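PDB 3L7I: teichoic acid biosynthesis protein F from Staphylococcus epidermidis, which belongs to the teichoic acid biosynthesis proteins and is built, in its modelled part, from the two Rossmann-like domains of a GT-B fold. Local coordinates for residues K538-Y543 / D576-L581; P636-A641 / K675-L680. All coordinates share one frame; numbering follows the deposited sequence.

Contact 1: K538-Y543 / D576-L581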
ATOM      1  N   LYS A 538      56.644  17.236 -42.658  1.00 76.03           N
ATOM      2  CA  LYS A 538      56.958  17.151 -41.242  1.00 73.28           C
ATOM      3  C   LYS A 538      56.581  15.799 -40.618  1.00 72.51           C
ATOM      4  O   LYS A 538      55.546  15.213 -40.933  1.00 73.13           O
ATOM      5  CB  LYS A 538      56.328  18.355 -40.511  1.00 71.42           C
ATOM      6  CG  LYS A 538      57.283  19.577 -40.378  1.00 70.98           C
ATOM      7  CD  LYS A 538      56.706  20.932 -40.892  1.00 71.55           C
ATOM      8  CE  LYS A 538      57.179  22.166 -40.076  1.00 69.88           C
ATOM      9  NZ  LYS A 538      56.513  22.265 -38.680  1.00 67.49           N
ATOM     10  N   LYS A 539      57.469  15.294 -39.770  1.00 71.40           N
ATOM     11  CA  LYS A 539      57.232  14.062 -39.041  1.00 70.61           C
ATOM     12  C   LYS A 539      56.406  14.352 -37.787  1.00 68.21           C
ATOM     13  O   LYS A 539      56.151  15.508 -37.444  1.00 67.19           O
ATOM     14  CB  LYS A 539      58.551  13.373 -38.694  1.00 70.86           C
ATOM     15  CG  LYS A 539      59.182  12.619 -39.876  1.00 73.62           C
ATOM     16  CD  LYS A 539      60.268  11.621 -39.438  1.00 74.05           C
ATOM     17  CE  LYS A 539      61.567  12.335 -39.024  1.00 73.71           C
ATOM     18  NZ  LYS A 539      62.446  11.484 -38.151  1.00 73.52           N
ATOM     19  N   VAL A 540      55.978  13.311 -37.092  1.00 67.50           N
ATOM     20  CA  VAL A 540      54.887  13.493 -36.142  1.00 65.86           C
ATOM     21  C   VAL A 540      55.111  12.876 -34.761  1.00 64.38           C
ATOM     22  O   VAL A 540      55.161  11.649 -34.618  1.00 64.75           O
ATOM     23  CB  VAL A 540      53.582  12.940 -36.732  1.00 66.75           C
ATOM     24  CG1 VAL A 540      52.491  12.878 -35.668  1.00 65.27           C
ATOM     25  CG2 VAL A 540      53.157  13.769 -37.913  1.00 68.20           C
ATOM     26  N   ILE A 541      55.231  13.737 -33.751  1.00 62.90           N
ATOM     27  CA  ILE A 541      55.297  13.285 -32.362  1.00 61.70           C
ATOM     28  C   ILE A 541      53.890  13.318 -31.738  1.00 60.94           C
ATOM     29  O   ILE A 541      53.106  14.258 -31.979  1.00 60.83           O
ATOM     30  CB  ILE A 541      56.271  14.172 -31.540  1.00 60.84           C
ATOM     31  CG1 ILE A 541      57.697  14.015 -32.040  1.00 61.74           C
ATOM     32  CG2 ILE A 541      56.264  13.801 -30.091  1.00 59.90           C
ATOM     33  CD1 ILE A 541      58.580  15.167 -31.640  1.00 61.22           C
ATOM     34  N   MET A 542      53.560  12.281 -30.969  1.00 60.66           N
ATOM     35  CA  MET A 542      52.328  12.286 -30.174  1.00 60.03           C
ATOM     36  C   MET A 542      52.631  12.290 -28.694  1.00 59.16           C
ATOM     37  O   MET A 542      53.492  11.551 -28.231  1.00 59.24           O
ATOM     38  CB  MET A 542      51.437  11.089 -30.479  1.00 60.66           C
ATOM     39  CG  MET A 542      49.965  11.465 -30.449  1.00 60.67           C
ATOM     40  SD  MET A 542      48.858  10.179 -29.851  1.00 60.84           S
ATOM     41  CE  MET A 542      49.923   8.762 -30.003  1.00 61.27           C
ATOM     42  N   TYR A 543      51.901  13.100 -27.944  1.00 58.60           N
ATOM     43  CA  TYR A 543      52.172  13.232 -26.520  1.00 58.08           C
ATOM     44  C   TYR A 543      50.911  12.936 -25.741  1.00 58.12           C
ATOM     45  O   TYR A 543      49.914  13.621 -25.899  1.00 58.19           O
ATOM     46  CB  TYR A 543      52.652  14.645 -26.226  1.00 57.65           C
ATOM     47  CG  TYR A 543      52.960  14.908 -24.786  1.00 57.41           C
ATOM     48  CD1 TYR A 543      53.544  13.940 -23.986  1.00 57.63           C
ATOM     49  CD2 TYR A 543      52.688  16.138 -24.224  1.00 57.21           C
ATOM     50  CE1 TYR A 543      53.830  14.194 -22.650  1.00 57.74           C
ATOM     51  CE2 TYR A 543      52.972  16.400 -22.913  1.00 57.29           C
ATOM     52  CZ  TYR A 543      53.541  15.433 -22.124  1.00 57.60           C
ATOM     53  OH  TYR A 543      53.815  15.738 -20.804  1.00 58.00           O
ATOM     54  N   ASP A 576      61.118  20.288 -38.198  1.00 70.79           N
ATOM     55  CA  ASP A 576      61.169  18.891 -38.607  1.00 69.48           C
ATOM     56  C   ASP A 576      59.899  18.150 -38.188  1.00 66.93           C
ATOM     57  O   ASP A 576      59.507  17.170 -38.819  1.00 66.56           O
ATOM     58  CB  ASP A 576      62.397  18.192 -38.008  1.00 72.27           C
ATOM     59  CG  ASP A 576      63.720  18.728 -38.564  1.00 77.86           C
ATOM     60  OD1 ASP A 576      63.842  18.847 -39.806  1.00 79.38           O
ATOM     61  OD2 ASP A 576      64.645  19.005 -37.754  1.00 81.27           O
ATOM     62  N   TYR A 577      59.259  18.639 -37.129  1.00 65.72           N
ATOM     63  CA  TYR A 577      58.164  17.925 -36.480  1.00 63.75           C
ATOM     64  C   TYR A 577      56.882  18.718 -36.295  1.00 63.29           C
ATOM     65  O   TYR A 577      56.853  19.951 -36.257  1.00 64.26           O
ATOM     66  CB  TYR A 577      58.592  17.450 -35.094  1.00 62.74           C
ATOM     67  CG  TYR A 577      59.610  16.347 -35.092  1.00 62.94           C
ATOM     68  CD1 TYR A 577      59.215  15.015 -35.124  1.00 61.95           C
ATOM     69  CD2 TYR A 577      60.974  16.636 -35.042  1.00 64.42           C
ATOM     70  CE1 TYR A 577      60.153  14.002 -35.118  1.00 62.42           C
ATOM     71  CE2 TYR A 577      61.916  15.636 -35.033  1.00 65.95           C
ATOM     72  CZ  TYR A 577      61.504  14.315 -35.071  1.00 64.45           C
ATOM     73  OH  TYR A 577      62.445  13.303 -35.062  1.00 67.63           O
ATOM     74  N   VAL A 578      55.808  17.972 -36.137  1.00 62.00           N
ATOM     75  CA  VAL A 578      54.598  18.539 -35.615  1.00 61.47           C
ATOM     76  C   VAL A 578      54.222  17.673 -34.401  1.00 59.91           C
ATOM     77  O   VAL A 578      54.466  16.460 -34.404  1.00 59.24           O
ATOM     78  CB  VAL A 578      53.549  18.565 -36.707  1.00 61.99           C
ATOM     79  CG1 VAL A 578      52.638  17.354 -36.608  1.00 60.87           C
ATOM     80  CG2 VAL A 578      52.789  19.842 -36.631  1.00 62.78           C
ATOM     81  N   ILE A 579      53.688  18.264 -33.342  1.00 59.57           N
ATOM     82  CA  ILE A 579      53.388  17.452 -32.153  1.00 58.39           C
ATOM     83  C   ILE A 579      51.886  17.348 -31.817  1.00 57.92           C
ATOM     84  O   ILE A 579      51.197  18.373 -31.687  1.00 58.55           O
ATOM     85  CB  ILE A 579      54.191  17.938 -30.928  1.00 58.58           C
ATOM     86  CG1 ILE A 579      54.008  16.992 -29.758  1.00 57.64           C
ATOM     87  CG2 ILE A 579      53.809  19.363 -30.533  1.00 59.49           C
ATOM     88  CD1 ILE A 579      54.780  17.482 -28.526  1.00 58.16           C
ATOM     89  N   LEU A 580      51.369  16.123 -31.705  1.00 57.11           N
ATOM     90  CA  LEU A 580      49.946  15.939 -31.376  1.00 56.94           C
ATOM     91  C   LEU A 580      49.738  15.825 -29.873  1.00 56.54           C
ATOM     92  O   LEU A 580      50.299  14.924 -29.237  1.00 55.97           O
ATOM     93  CB  LEU A 580      49.370  14.708 -32.070  1.00 56.70           C
ATOM     94  CG  LEU A 580      49.646  14.592 -33.566  1.00 57.31           C
ATOM     95  CD1 LEU A 580      48.919  13.426 -34.203  1.00 57.43           C
ATOM     96  CD2 LEU A 580      49.261  15.896 -34.229  1.00 58.33           C
ATOM     97  N   LEU A 581      48.952  16.735 -29.302  1.00 57.11           N
ATOM     98  CA  LEU A 581      48.697  16.721 -27.864  1.00 57.11           C
ATOM     99  C   LEU A 581      47.368  16.023 -27.551  1.00 57.12           C
ATOM    100  O   LEU A 581      46.283  16.544 -27.865  1.00 57.87           O
ATOM    101  CB  LEU A 581      48.681  18.143 -27.295  1.00 58.12           C
ATOM    102  CG  LEU A 581      49.848  19.067 -27.625  1.00 58.63           C
ATOM    103  CD1 LEU A 581      49.644  20.444 -27.017  1.00 59.97           C
ATOM    104  CD2 LEU A 581      51.187  18.490 -27.171  1.00 58.17           C
TER
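Strands 539-543 and 577-581 run parallel as neighbours in one sheet, stitched by five backbone hydrogen bonds. The first, from Lys539 N to Asp576 O (2.9 Å), comes in the carbonyl plane; the other four arrive nearly along the C=O axis. Lys539, Ile541 and Tyr543 each use their N on this edge, while Val540 and Met542 turn theirs to the strand 618-621 side.

The tight part is the face carrying Ile541, Tyr577 and Ile579. In Ile541, chi1 of -65° sets CG1 on the Tyr577 side, and the extended second torsion carries CD1 over one face of the ring, 4.0 Å from the Tyr577 centroid, in a CH-pi contact. Its other branch, CG2, meets Ile579 CG1 at 3.9 Å. On the reverse face Val540 CG2 lies beside Val578 CG1 (3.9 Å), Met542 CG crosses over Leu580 CB (3.7 Å), and helix 609-614 closes the layer through Phe613 and Leu612.

Toward the N-terminal ends the packing loosens. Asp576 is exposed, with its CB directed away from 538-543; Lys538 bends to bring NZ only weakly to Tyr577 O (3.4 Å), its stronger partner being the carbonyl of Gly574. Helix 566-573 lies in the connection, and strand, helix and strand together form a beta-alpha-beta crossover, characteristic of the Rossmann-like domains of GT-B proteins.

Contact 2: P636-A641 / K675-L680; sequences PQFFFA and KELKNL
OE1 of Glu572 is the best-held polar atom here, gripped by two salt bridges, from Lys675 NZ and Lys678 NZ, both reaching out on the exposed side of 675-680. Facing the strand, the same segment offers carbon. Everything that touches between 636-641 and 675-680 is apolar, and it gathers round the ring of Phe638.

Phe638 CG sits anti to its carbonyl carbon (chi1 -68°), and the ring extends from the strand toward the helix end. Leu677 lays CD1 over one face of it, the two side chains running antiparallel alongside one another. Two further groups meet the rim of the ring close to its plane: Glu676 CG beside CE1 of Phe638 at 3.5 Å, and Leu680 CD2 beside CE2 of Phe638 at 4.3 Å. The same Leu680 CD2 also reaches CG of Pro636, at 4.4 Å, so one methyl touches both Pro636 and Phe638.

Glu676 is extended at its first torsion, CG anti to the backbone N (chi1 -166°), then bends at the second. Its aliphatic part therefore lies against the ring while the carboxylate is turned 51° from the ring plane, and OE2 is in a weak hydrogen bond with Tyr667 OH.

Strand 637-640 sits in the sheet between 618-621 and 666-667, with Phe638 directed into the junction where helix 670-677, through Leu673, gives way to helix 680-686, through Val683.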
ATOM      1  N   PRO A 636      59.846   4.157 -31.585  1.00 61.29           N
ATOM      2  CA  PRO A 636      60.408   4.726 -30.355  1.00 61.11           C
ATOM      3  C   PRO A 636      59.340   5.309 -29.439  1.00 59.64           C
ATOM      4  O   PRO A 636      58.487   6.054 -29.908  1.00 58.72           O
ATOM      5  CB  PRO A 636      61.289   5.869 -30.868  1.00 61.65           C
ATOM      6  CG  PRO A 636      61.543   5.556 -32.284  1.00 62.60           C
ATOM      7  CD  PRO A 636      60.332   4.860 -32.782  1.00 61.92           C
ATOM      8  N   GLN A 637      59.391   4.973 -28.156  1.00 59.70           N
ATOM      9  CA  GLN A 637      58.568   5.658 -27.173  1.00 58.72           C
ATOM     10  C   GLN A 637      59.498   6.363 -26.191  1.00 59.35           C
ATOM     11  O   GLN A 637      60.651   5.961 -26.035  1.00 60.61           O
ATOM     12  CB  GLN A 637      57.641   4.691 -26.438  1.00 58.53           C
ATOM     13  CG  GLN A 637      56.926   3.697 -27.328  1.00 58.53           C
ATOM     14  CD  GLN A 637      55.726   3.056 -26.645  1.00 58.31           C
ATOM     15  OE1 GLN A 637      55.132   3.639 -25.730  1.00 57.80           O
ATOM     16  NE2 GLN A 637      55.348   1.860 -27.100  1.00 58.94           N
ATOM     17  N   PHE A 638      58.993   7.431 -25.572  1.00 58.74           N
ATOM     18  CA  PHE A 638      59.687   8.186 -24.533  1.00 59.51           C
ATOM     19  C   PHE A 638      58.765   8.294 -23.333  1.00 59.17           C
ATOM     20  O   PHE A 638      57.537   8.168 -23.462  1.00 58.20           O
ATOM     21  CB  PHE A 638      60.022   9.592 -25.020  1.00 59.56           C
ATOM     22  CG  PHE A 638      61.047   9.626 -26.111  1.00 60.32           C
ATOM     23  CD1 PHE A 638      62.412   9.713 -25.806  1.00 61.93           C
ATOM     24  CD2 PHE A 638      60.666   9.567 -27.447  1.00 59.77           C
ATOM     25  CE1 PHE A 638      63.371   9.747 -26.814  1.00 62.97           C
ATOM     26  CE2 PHE A 638      61.627   9.603 -28.446  1.00 60.79           C
ATOM     27  CZ  PHE A 638      62.972   9.694 -28.130  1.00 62.38           C
ATOM     28  N   PHE A 639      59.350   8.548 -22.172  1.00 60.24           N
ATOM     29  CA  PHE A 639      58.603   8.518 -20.929  1.00 60.41           C
ATOM     30  C   PHE A 639      58.998   9.669 -20.049  1.00 61.36           C
ATOM     31  O   PHE A 639      59.980   9.616 -19.321  1.00 62.85           O
ATOM     32  CB  PHE A 639      58.786   7.162 -20.249  1.00 61.27           C
ATOM     33  CG  PHE A 639      58.317   6.040 -21.104  1.00 60.59           C
ATOM     34  CD1 PHE A 639      56.955   5.729 -21.172  1.00 59.70           C
ATOM     35  CD2 PHE A 639      59.204   5.370 -21.932  1.00 61.03           C
ATOM     36  CE1 PHE A 639      56.492   4.724 -22.010  1.00 59.32           C
ATOM     37  CE2 PHE A 639      58.747   4.364 -22.774  1.00 60.65           C
ATOM     38  CZ  PHE A 639      57.388   4.034 -22.809  1.00 59.79           C
ATOM     39  N   PHE A 640      58.219  10.728 -20.148  1.00 60.72           N
ATOM     40  CA  PHE A 640      58.507  11.978 -19.478  1.00 61.73           C
ATOM     41  C   PHE A 640      57.906  11.971 -18.059  1.00 62.60           C
ATOM     42  O   PHE A 640      56.948  12.682 -17.758  1.00 62.44           O
ATOM     43  CB  PHE A 640      57.927  13.082 -20.340  1.00 60.88           C
ATOM     44  CG  PHE A 640      58.097  14.434 -19.788  1.00 62.01           C
ATOM     45  CD1 PHE A 640      57.070  15.356 -19.886  1.00 61.66           C
ATOM     46  CD2 PHE A 640      59.280  14.813 -19.194  1.00 63.70           C
ATOM     47  CE1 PHE A 640      57.220  16.649 -19.389  1.00 62.99           C
ATOM     48  CE2 PHE A 640      59.441  16.108 -18.695  1.00 65.05           C
ATOM     49  CZ  PHE A 640      58.408  17.024 -18.787  1.00 64.69           C
ATOM     50  N   ALA A 641      58.472  11.141 -17.197  1.00 63.77           N
ATOM     51  CA  ALA A 641      58.035  11.056 -15.810  1.00 65.03           C
ATOM     52  C   ALA A 641      58.599  12.202 -14.962  1.00 66.82           C
ATOM     53  O   ALA A 641      59.535  12.015 -14.195  1.00 68.63           O
ATOM     54  CB  ALA A 641      58.431   9.709 -15.216  1.00 65.94           C
ATOM     55  N   LYS A 675      66.417  17.305 -27.200  1.00 77.26           N
ATOM     56  CA  LYS A 675      67.615  17.036 -27.964  1.00 79.63           C
ATOM     57  C   LYS A 675      67.537  15.656 -28.609  1.00 80.15           C
ATOM     58  O   LYS A 675      67.871  15.490 -29.772  1.00 81.14           O
ATOM     59  CB  LYS A 675      68.849  17.164 -27.068  1.00 82.05           C
ATOM     60  CG  LYS A 675      69.057  18.567 -26.465  1.00 81.94           C
ATOM     61  CD  LYS A 675      69.090  19.659 -27.548  1.00 81.50           C
ATOM     62  CE  LYS A 675      69.604  20.993 -27.001  1.00 82.18           C
ATOM     63  NZ  LYS A 675      69.695  22.042 -28.065  1.00 82.44           N
ATOM     64  N   GLU A 676      67.071  14.672 -27.852  1.00 81.38           N
ATOM     65  CA  GLU A 676      66.981  13.294 -28.332  1.00 82.61           C
ATOM     66  C   GLU A 676      66.107  13.134 -29.594  1.00 81.41           C
ATOM     67  O   GLU A 676      66.521  12.485 -30.560  1.00 83.41           O
ATOM     68  CB  GLU A 676      66.467  12.394 -27.205  1.00 82.34           C
ATOM     69  CG  GLU A 676      66.634  10.907 -27.449  1.00 84.61           C
ATOM     70  CD  GLU A 676      67.910  10.353 -26.856  1.00 87.93           C
ATOM     71  OE1 GLU A 676      69.007  10.861 -27.197  1.00 89.65           O
ATOM     72  OE2 GLU A 676      67.811   9.398 -26.053  1.00 89.01           O
ATOM     73  N   LEU A 677      64.903  13.717 -29.570  1.00 76.31           N
ATOM     74  CA  LEU A 677      63.994  13.770 -30.733  1.00 74.73           C
ATOM     75  C   LEU A 677      64.627  14.315 -32.043  1.00 75.75           C
ATOM     76  O   LEU A 677      64.161  14.015 -33.151  1.00 75.32           O
ATOM     77  CB  LEU A 677      62.760  14.615 -30.389  1.00 71.99           C
ATOM     78  CG  LEU A 677      61.545  14.000 -29.674  1.00 70.15           C
ATOM     79  CD1 LEU A 677      61.805  12.606 -29.136  1.00 71.40           C
ATOM     80  CD2 LEU A 677      61.013  14.906 -28.549  1.00 68.67           C
ATOM     81  N   LYS A 678      65.667  15.134 -31.913  1.00103.12           N
ATOM     82  CA  LYS A 678      66.289  15.753 -33.076  1.00104.52           C
ATOM     83  C   LYS A 678      66.514  14.689 -34.144  1.00106.65           C
ATOM     84  O   LYS A 678      66.241  14.906 -35.325  1.00106.88           O
ATOM     85  CB  LYS A 678      67.621  16.390 -32.689  1.00106.42           C
ATOM     86  CG  LYS A 678      67.924  17.681 -33.402  1.00106.66           C
ATOM     87  CD  LYS A 678      66.790  18.667 -33.204  1.00103.89           C
ATOM     88  CE  LYS A 678      67.331  20.064 -32.997  1.00104.41           C
ATOM     89  NZ  LYS A 678      68.092  20.093 -31.728  1.00105.25           N
ATOM     90  N   ASN A 679      66.992  13.530 -33.702  1.00 82.46           N
ATOM     91  CA  ASN A 679      67.361  12.438 -34.588  1.00 85.28           C
ATOM     92  C   ASN A 679      66.673  11.132 -34.191  1.00 85.37           C
ATOM     93  O   ASN A 679      67.232  10.317 -33.446  1.00 87.17           O
ATOM     94  CB  ASN A 679      68.879  12.265 -34.573  1.00 88.70           C
ATOM     95  CG  ASN A 679      69.349  11.171 -35.502  1.00 92.19           C
ATOM     96  OD1 ASN A 679      68.540  10.521 -36.165  1.00 92.14           O
ATOM     97  ND2 ASN A 679      70.666  10.959 -35.558  1.00 95.50           N
ATOM     98  N   LEU A 680      65.452  10.939 -34.689  1.00 86.58           N
ATOM     99  CA  LEU A 680      64.684   9.744 -34.354  1.00 86.62           C
ATOM    100  C   LEU A 680      65.436   8.449 -34.669  1.00 90.71           C
ATOM    101  O   LEU A 680      65.483   7.538 -33.839  1.00 91.76           O
ATOM    102  CB  LEU A 680      63.311   9.745 -35.034  1.00 84.51           C
ATOM    103  CG  LEU A 680      62.139  10.250 -34.188  1.00 80.68           C
ATOM    104  CD1 LEU A 680      60.826   9.723 -34.730  1.00 79.51           C
ATOM    105  CD2 LEU A 680      62.306   9.843 -32.734  1.00 80.44           C
TER

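Both contacts belong to one parallel sheet, their centres about 11 Å apart, with strand 618-621 lying between 539-543 and 637-640. Contact 1 closes along the chain before contact 2 opens. They meet where the Tyr577 hydroxyl reaches the carbonyl of Leu677: Tyr577 OH lies 2.7 Å from Leu677 O, a probable though weak hydrogen bond. Beside it Lys539 NZ packs 3.7 Å from Leu680 CB, and at the C-terminal end of strand 539-543 Tyr543 OH approaches Phe640 CD1 at 3.4 Å. Lys539 and Tyr577 thus meet 675-680, packing the helical segment against the sheet, while Tyr543, on the same face, meets Phe640 of strand 637-640.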